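Local atomic coordinates of macrophage migration inhibitory factor (PDB entry 6LR3), a protein that belongs to the macrophage migration inhibitory factor family, whose members are small alpha/beta proteins of the MIF fold that assemble as trimers. Residues N9-E12 with K13-P16; A21-T24 with N25-K29; T71-L74 with A75-R78. All coordinates share one frame; numbering follows the deposited sequence.

The three contacts are local ones that follow one another along the chain. Interaction 1 is a turn in the loop between strand 3-8 and helix 19-31. Interaction 2 lies on that helix, and interaction 3 on the first half of helix 70-88. Both helices pack against the mixed four-stranded sheet. Interactions 2 and 3 have centres 14 Å apart and touch directly: Met-27 CE lies 3.7 Å from Met-76 SD. Interaction 1 stands off, its centre about 18 Å from that of interaction 2 and about 24 Å from that of interaction 3. Interactions 1 and 2 reach the second subunit of the trimer, and interaction 3 reaches the third.

Interaction 1: N9-E12 with K13-P16; sequences NVAE and KSIP
Val-10 and Ile-15 bring their side chains together at a short 3-10 turn in the loop that links strand 3-8 to helix 19-31. The two chains cross at a slant, and CG1 of Val-10 lies 3.9 Å from CG1 of Ile-15. The same Val-10 methyl also rests against CB of Ser-14. It faces this way because CG1 is anti to the backbone N of Val-10 (chi1 174°). Ile-15 is buried and also packs on Leu-88 of helix 70-88, while Val-10 touches Pro-56 and Val-90. The apolar side of the turn therefore faces the rest of the subunit.

Two backbone bonds close the turn. Ser-14 N donates to Ala-11 O at 2.9 Å, and Ile-15 N donates to Glu-12 O at 3.0 Å. Both are i to i+3 bonds, the spacing of a 3-10 turn. CG1 of Ile-15 lies beside the first of these bonds, 3.4 Å from Ala-11 O.

Glu-12 packs on Asn-47 of the second subunit. On the polar side, Lys-13 NZ lies 2.5 Å from Ser-14 OG, which is unusually short for a hydrogen bond and so doubtful in detail. A water accepts from Ala-11 N at 2.9 Å and also bonds Ser-14 OG at 3.2 Å.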
ATOM      1  N   ASN B   9       3.738  14.630  -0.284  1.00 12.76           N
ATOM      2  CA  ASN B   9       2.868  15.822  -0.345  1.00 14.58           C
ATOM      3  C   ASN B   9       3.454  16.840  -1.314  1.00 15.20           C
ATOM      4  O   ASN B   9       2.773  17.819  -1.595  1.00 17.08           O
ATOM      5  CB  ASN B   9       2.589  16.425   1.018  1.00 13.82           C
ATOM      6  CG  ASN B   9       3.830  16.818   1.764  1.00 16.93           C
ATOM      7  OD1 ASN B   9       4.941  16.529   1.328  1.00 17.32           O
ATOM      8  ND2 ASN B   9       3.642  17.515   2.887  1.00 17.06           N
ATOM      9  N   VAL B  10       4.641  16.598  -1.871  1.00 14.27           N
ATOM     10  CA  VAL B  10       5.185  17.501  -2.908  1.00 14.61           C
ATOM     11  C   VAL B  10       4.281  17.399  -4.134  1.00 16.77           C
ATOM     12  O   VAL B  10       3.919  16.286  -4.560  1.00 15.54           O
ATOM     13  CB  VAL B  10       6.646  17.176  -3.226  1.00 14.97           C
ATOM     14  CG1 VAL B  10       7.154  18.013  -4.394  1.00 15.12           C
ATOM     15  CG2 VAL B  10       7.510  17.358  -1.993  1.00 15.30           C
ATOM     16  N   ALA B  11       3.907  18.562  -4.691  1.00 18.36           N
ATOM     17  CA  ALA B  11       2.964  18.629  -5.827  1.00 19.61           C
ATOM     18  C   ALA B  11       3.636  18.088  -7.090  1.00 20.73           C
ATOM     19  O   ALA B  11       4.832  18.334  -7.279  1.00 20.84           O
ATOM     20  CB  ALA B  11       2.477  20.038  -5.979  1.00 20.59           C
ATOM     21  N   GLU B  12       2.858  17.435  -7.941  1.00 22.33           N
ATOM     22  CA  GLU B  12       3.318  16.848  -9.226  1.00 24.73           C
ATOM     23  C   GLU B  12       4.041  17.931 -10.035  1.00 23.07           C
ATOM     24  O   GLU B  12       5.120  17.642 -10.608  1.00 21.38           O
ATOM     25  CB  GLU B  12       2.127  16.288 -10.005  1.00 31.55           C
ATOM     26  CG  GLU B  12       2.515  15.405 -11.180  1.00 38.76           C
ATOM     27  CD  GLU B  12       1.337  14.781 -11.904  1.00 49.72           C
ATOM     28  OE1 GLU B  12       1.140  13.531 -11.824  1.00 52.69           O
ATOM     29  OE2 GLU B  12       0.606  15.562 -12.529  1.00 60.45           O
ATOM     30  N   LYS B  13       3.505  19.153 -10.051  1.00 24.64           N
ATOM     31  CA  LYS B  13       4.083  20.235 -10.891  1.00 27.50           C
ATOM     32  C   LYS B  13       5.514  20.568 -10.427  1.00 26.15           C
ATOM     33  O   LYS B  13       6.265  21.126 -11.225  1.00 28.70           O
ATOM     34  CB  LYS B  13       3.201  21.483 -10.880  1.00 31.80           C
ATOM     35  CG  LYS B  13       3.132  22.209  -9.555  1.00 38.45           C
ATOM     36  CD  LYS B  13       4.065  23.380  -9.391  1.00 48.00           C
ATOM     37  CE  LYS B  13       4.245  23.786  -7.943  1.00 51.80           C
ATOM     38  NZ  LYS B  13       5.673  24.086  -7.644  1.00 60.06           N
ATOM     39  N   SER B  14       5.877  20.264  -9.179  1.00 22.86           N
ATOM     40  CA  SER B  14       7.202  20.572  -8.586  1.00 22.40           C
ATOM     41  C   SER B  14       8.216  19.472  -8.912  1.00 22.66           C
ATOM     42  O   SER B  14       9.393  19.680  -8.629  1.00 25.92           O
ATOM     43  CB  SER B  14       7.125  20.749  -7.109  1.00 24.12           C
ATOM     44  OG  SER B  14       6.189  21.770  -6.775  1.00 25.12           O
ATOM     45  N   ILE B  15       7.769  18.332  -9.421  1.00 21.36           N
ATOM     46  CA  ILE B  15       8.630  17.129  -9.571  1.00 20.20           C
ATOM     47  C   ILE B  15       9.140  17.049 -10.989  1.00 18.08           C
ATOM     48  O   ILE B  15       8.375  17.130 -11.936  1.00 20.81           O
ATOM     49  CB  ILE B  15       7.843  15.868  -9.186  1.00 19.16           C
ATOM     50  CG1 ILE B  15       7.306  15.996  -7.769  1.00 19.15           C
ATOM     51  CG2 ILE B  15       8.728  14.627  -9.347  1.00 19.76           C
ATOM     52  CD1 ILE B  15       6.495  14.821  -7.319  1.00 20.44           C
ATOM     53  N   PRO B  16      10.455  16.837 -11.185  1.00 17.73           N
ATOM     54  CA  PRO B  16      11.001  16.692 -12.522  1.00 18.01           C
ATOM     55  C   PRO B  16      10.289  15.587 -13.286  1.00 18.61           C
ATOM     56  O   PRO B  16       9.981  14.533 -12.716  1.00 17.00           O
ATOM     57  CB  PRO B  16      12.467  16.362 -12.283  1.00 17.86           C
ATOM     58  CG  PRO B  16      12.754  17.020 -10.989  1.00 18.18           C
ATOM     59  CD  PRO B  16      11.517  16.772 -10.177  1.00 18.64           C
TER
HETATM   60  O   HOH W   1       4.978  21.096  -3.902  1.00 20.19           O

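Interaction 2: A21-T24 with N25-K29; sequences AALT and NMMTK
Thr-28 grips Thr-24 O twice. Its hydroxyl OG1 donates to Thr-24 O at 2.8 Å, and its backbone N donates to the same Thr-24 O at 2.9 Å. The two donors arrive from opposite faces of the carbonyl plane. OG1 can reach back one turn because it is anti to the carbonyl carbon of Thr-28 (chi1 -69°), which lays it beside the backbone N. The two threonine side chains lie side by side and point the same way. Thr-24 OG1 itself bonds Gln-20 O, again one turn earlier. Thr-24 also packs on Met-49 of the second subunit.

Three more backbone bonds of the i to i+4 kind run from Asn-25, Met-26 and Met-27 to Ala-21, Ala-22 and Leu-23. Ala-21 O has a further partner. A water donates to it at 3.1 Å and also to Asn-25 OD1 at 3.1 Å, so it bridges backbone and side chain across one turn. Asn-25 OD1 also accepts from Lys-35 NZ.

The packing lies on another side of the helix. Leu-23 and Met-27 run alongside each other, with Leu-23 CD1 3.8 Å from Met-27 CG. The methyl CE of Met-26 comes at an angle to the same CD1 of Leu-23, at 4.1 Å. Leu-23 also packs on Ile-4 and Val-6 of strand 3-8 and on Val-40 of strand 39-43. Met-26 and Met-27 both touch Met-80 of helix 70-88.

Here the buried residues of helix 19-31 are set against the sheet. This is the crossover helix of the beta-alpha-beta unit made by strand 3-8, helix 19-31 and strand 39-43.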
ATOM      1  N   ALA B  21      11.486   7.776 -14.169  1.00 14.25           N
ATOM      2  CA  ALA B  21      12.498   7.147 -15.046  1.00 14.56           C
ATOM      3  C   ALA B  21      13.820   7.040 -14.308  1.00 15.09           C
ATOM      4  O   ALA B  21      14.475   5.988 -14.374  1.00 14.17           O
ATOM      5  CB  ALA B  21      12.646   7.944 -16.325  1.00 15.82           C
ATOM      6  N   ALA B  22      14.234   8.098 -13.616  1.00 14.46           N
ATOM      7  CA  ALA B  22      15.538   8.133 -12.921  1.00 13.63           C
ATOM      8  C   ALA B  22      15.502   7.128 -11.779  1.00 14.25           C
ATOM      9  O   ALA B  22      16.490   6.393 -11.590  1.00 15.51           O
ATOM     10  CB  ALA B  22      15.864   9.530 -12.428  1.00 13.94           C
ATOM     11  N   LEU B  23      14.399   7.094 -11.041  1.00 15.42           N
ATOM     12  CA  LEU B  23      14.243   6.160  -9.909  1.00 15.30           C
ATOM     13  C   LEU B  23      14.207   4.745 -10.437  1.00 14.02           C
ATOM     14  O   LEU B  23      14.848   3.882  -9.831  1.00 15.85           O
ATOM     15  CB  LEU B  23      12.984   6.558  -9.132  1.00 16.70           C
ATOM     16  CG  LEU B  23      12.738   5.826  -7.833  1.00 19.56           C
ATOM     17  CD1 LEU B  23      13.954   5.899  -6.950  1.00 19.99           C
ATOM     18  CD2 LEU B  23      11.538   6.444  -7.141  1.00 20.47           C
ATOM     19  N   THR B  24      13.506   4.507 -11.552  1.00 14.13           N
ATOM     20  CA  THR B  24      13.468   3.191 -12.212  1.00 14.16           C
ATOM     21  C   THR B  24      14.897   2.737 -12.477  1.00 15.38           C
ATOM     22  O   THR B  24      15.246   1.619 -12.103  1.00 13.36           O
ATOM     23  CB  THR B  24      12.685   3.227 -13.528  1.00 14.02           C
ATOM     24  OG1 THR B  24      11.310   3.498 -13.236  1.00 14.69           O
ATOM     25  CG2 THR B  24      12.772   1.913 -14.256  1.00 13.97           C
ATOM     26  N   ASN B  25      15.684   3.581 -13.124  1.00 16.18           N
ATOM     27  CA  ASN B  25      17.064   3.223 -13.539  1.00 16.89           C
ATOM     28  C   ASN B  25      17.908   2.973 -12.289  1.00 16.39           C
ATOM     29  O   ASN B  25      18.623   1.983 -12.249  1.00 16.43           O
ATOM     30  CB  ASN B  25      17.668   4.309 -14.422  1.00 16.86           C
ATOM     31  CG  ASN B  25      17.036   4.285 -15.812  1.00 18.71           C
ATOM     32  OD1 ASN B  25      16.447   3.281 -16.191  1.00 20.67           O
ATOM     33  ND2 ASN B  25      17.020   5.414 -16.499  1.00 21.48           N
ATOM     34  N   MET B  26      17.811   3.839 -11.308  1.00 16.50           N
ATOM     35  CA  MET B  26      18.685   3.752 -10.127  1.00 17.58           C
ATOM     36  C   MET B  26      18.354   2.470  -9.365  1.00 16.85           C
ATOM     37  O   MET B  26      19.294   1.754  -8.959  1.00 16.20           O
ATOM     38  CB  MET B  26      18.518   4.978  -9.222  1.00 19.77           C
ATOM     39  CG  MET B  26      19.563   5.053  -8.142  1.00 27.95           C
ATOM     40  SD  MET B  26      19.161   6.345  -6.943  1.00 39.04           S
ATOM     41  CE  MET B  26      17.899   5.476  -6.017  1.00 33.81           C
ATOM     42  N   MET B  27      17.071   2.156  -9.214  1.00 16.20           N
ATOM     43  CA  MET B  27      16.683   0.989  -8.395  1.00 16.82           C
ATOM     44  C   MET B  27      16.814  -0.292  -9.216  1.00 15.74           C
ATOM     45  O   MET B  27      17.039  -1.323  -8.590  1.00 16.52           O
ATOM     46  CB  MET B  27      15.273   1.154  -7.820  1.00 19.63           C
ATOM     47  CG  MET B  27      15.198   2.293  -6.797  1.00 18.76           C
ATOM     48  SD  MET B  27      16.303   2.087  -5.423  1.00 21.78           S
ATOM     49  CE  MET B  27      15.481   0.739  -4.551  1.00 20.38           C
ATOM     50  N   THR B  28      16.740  -0.250 -10.544  1.00 15.93           N
ATOM     51  CA  THR B  28      17.043  -1.435 -11.386  1.00 15.58           C
ATOM     52  C   THR B  28      18.487  -1.850 -11.135  1.00 16.79           C
ATOM     53  O   THR B  28      18.750  -3.065 -10.918  1.00 16.98           O
ATOM     54  CB  THR B  28      16.817  -1.135 -12.868  1.00 17.98           C
ATOM     55  OG1 THR B  28      15.400  -0.984 -12.998  1.00 18.77           O
ATOM     56  CG2 THR B  28      17.318  -2.230 -13.778  1.00 19.16           C
ATOM     57  N   LYS B  29      19.389  -0.871 -11.148  1.00 17.18           N
ATOM     58  CA  LYS B  29      20.833  -1.142 -10.912  1.00 19.09           C
ATOM     59  C   LYS B  29      21.018  -1.626  -9.479  1.00 19.32           C
ATOM     60  O   LYS B  29      21.727  -2.624  -9.277  1.00 21.03           O
ATOM     61  CB  LYS B  29      21.665   0.105 -11.173  1.00 21.36           C
ATOM     62  CG  LYS B  29      21.732   0.483 -12.643  1.00 31.78           C
ATOM     63  CD  LYS B  29      22.699   1.622 -12.889  1.00 36.15           C
ATOM     64  CE  LYS B  29      22.209   2.761 -13.781  1.00 43.12           C
ATOM     65  NZ  LYS B  29      21.838   2.284 -15.133  1.00 43.41           N
TER
HETATM   66  O   HOH W   2      13.567   4.347 -16.803  1.00 20.83           O

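Interaction 3: T71-L74 with A75-R78; sequences TSNL and AMAR
Helix 70-88 is the crossover helix of the beta-alpha-beta unit between strands 58-64 and 95-101, and Ser-72 meets Met-76 in its first turns. A turn about the CG-SD bond of Met-76 (chi3 -70°) brings its methyl back over Ser-72. CE then lies 3.8 Å from Ser-72 OG and 3.4 Å from Ser-72 O. That carbonyl also accepts a hydrogen bond from Met-76 N, at 2.9 Å. Ser-72 OG has its hydrogen bond with Arg-67 O. Met-76 is buried, packing on Phe-99 of strand 95-101 and on Ala-30 and Leu-31 of helix 19-31.

Asn-73 and Ala-77 belong to the subunit interface. Asn-73 ND2 bonds Leu-105 O of the third subunit, and Ala-77 packs on Ser-108 of that subunit. Within the helix, Ala-77 N donates to Asn-73 O at 2.8 Å, and CB of Ala-77 lies 3.2 Å from the same oxygen.

On a more exposed side, Leu-74 and Arg-78 run alongside each other. Both pack on Gly-111 of the third subunit. CD1 of Leu-74 touches the aliphatic part of the arginine, 4.2 Å from Arg-78 CG.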
ATOM      1  N   THR B  71      22.270  -4.339   4.965  1.00 21.90           N
ATOM      2  CA  THR B  71      23.356  -3.639   4.229  1.00 22.98           C
ATOM      3  C   THR B  71      22.789  -2.960   2.983  1.00 23.95           C
ATOM      4  O   THR B  71      23.004  -1.776   2.795  1.00 22.03           O
ATOM      5  CB  THR B  71      24.498  -4.605   3.863  1.00 25.74           C
ATOM      6  OG1 THR B  71      24.963  -5.146   5.092  1.00 26.47           O
ATOM      7  CG2 THR B  71      25.609  -3.916   3.100  1.00 28.54           C
ATOM      8  N   SER B  72      22.086  -3.708   2.145  1.00 22.80           N
ATOM      9  CA  SER B  72      21.551  -3.197   0.857  1.00 21.51           C
ATOM     10  C   SER B  72      20.486  -2.157   1.176  1.00 20.45           C
ATOM     11  O   SER B  72      20.436  -1.142   0.477  1.00 19.30           O
ATOM     12  CB  SER B  72      21.046  -4.291  -0.024  1.00 22.77           C
ATOM     13  OG  SER B  72      19.890  -4.902   0.530  1.00 23.19           O
ATOM     14  N   ASN B  73      19.679  -2.388   2.210  1.00 17.60           N
ATOM     15  CA  ASN B  73      18.580  -1.455   2.584  1.00 16.23           C
ATOM     16  C   ASN B  73      19.186  -0.088   2.901  1.00 17.72           C
ATOM     17  O   ASN B  73      18.657   0.943   2.435  1.00 17.10           O
ATOM     18  CB  ASN B  73      17.755  -1.972   3.753  1.00 16.14           C
ATOM     19  CG  ASN B  73      16.946  -3.222   3.430  1.00 17.22           C
ATOM     20  OD1 ASN B  73      16.810  -3.629   2.258  1.00 15.53           O
ATOM     21  ND2 ASN B  73      16.396  -3.843   4.475  1.00 17.08           N
ATOM     22  N   LEU B  74      20.238  -0.043   3.708  1.00 17.78           N
ATOM     23  CA  LEU B  74      20.828   1.251   4.101  1.00 18.53           C
ATOM     24  C   LEU B  74      21.384   1.954   2.870  1.00 17.39           C
ATOM     25  O   LEU B  74      21.166   3.149   2.739  1.00 17.38           O
ATOM     26  CB  LEU B  74      21.914   1.040   5.152  1.00 19.42           C
ATOM     27  CG  LEU B  74      22.610   2.333   5.568  1.00 21.74           C
ATOM     28  CD1 LEU B  74      21.624   3.346   6.099  1.00 22.29           C
ATOM     29  CD2 LEU B  74      23.675   2.082   6.597  1.00 22.33           C
ATOM     30  N   ALA B  75      22.100   1.245   2.003  1.00 18.02           N
ATOM     31  CA  ALA B  75      22.748   1.831   0.803  1.00 18.24           C
ATOM     32  C   ALA B  75      21.655   2.392  -0.107  1.00 17.77           C
ATOM     33  O   ALA B  75      21.783   3.521  -0.605  1.00 17.72           O
ATOM     34  CB  ALA B  75      23.576   0.792   0.083  1.00 18.74           C
ATOM     35  N   MET B  76      20.591   1.626  -0.325  1.00 16.77           N
ATOM     36  CA  MET B  76      19.499   2.038  -1.222  1.00 17.04           C
ATOM     37  C   MET B  76      18.760   3.190  -0.567  1.00 15.64           C
ATOM     38  O   MET B  76      18.411   4.105  -1.286  1.00 16.52           O
ATOM     39  CB  MET B  76      18.553   0.882  -1.510  1.00 18.83           C
ATOM     40  CG  MET B  76      19.190  -0.061  -2.475  1.00 19.75           C
ATOM     41  SD  MET B  76      18.078  -1.405  -2.937  1.00 23.68           S
ATOM     42  CE  MET B  76      17.933  -2.394  -1.463  1.00 23.09           C
ATOM     43  N   ALA B  77      18.516   3.146   0.740  1.00 15.10           N
ATOM     44  CA  ALA B  77      17.826   4.245   1.436  1.00 16.62           C
ATOM     45  C   ALA B  77      18.596   5.552   1.191  1.00 17.09           C
ATOM     46  O   ALA B  77      17.977   6.546   0.856  1.00 14.57           O
ATOM     47  CB  ALA B  77      17.665   3.934   2.888  1.00 16.66           C
ATOM     48  N   ARG B  78      19.908   5.555   1.383  1.00 16.93           N
ATOM     49  CA  ARG B  78      20.735   6.780   1.248  1.00 18.97           C
ATOM     50  C   ARG B  78      20.635   7.269  -0.198  1.00 17.88           C
ATOM     51  O   ARG B  78      20.493   8.494  -0.406  1.00 16.75           O
ATOM     52  CB  ARG B  78      22.166   6.540   1.744  1.00 22.62           C
ATOM     53  CG  ARG B  78      22.259   6.293   3.244  1.00 26.92           C
ATOM     54  CD  ARG B  78      23.701   6.374   3.767  1.00 36.77           C
ATOM     55  NE  ARG B  78      23.998   7.800   3.662  1.00 49.05           N
ATOM     56  CZ  ARG B  78      23.808   8.736   4.612  1.00 53.11           C
ATOM     57  NH1 ARG B  78      23.480   8.372   5.843  1.00 42.78           N
ATOM     58  NH2 ARG B  78      23.963  10.031   4.323  1.00 47.70           N
TER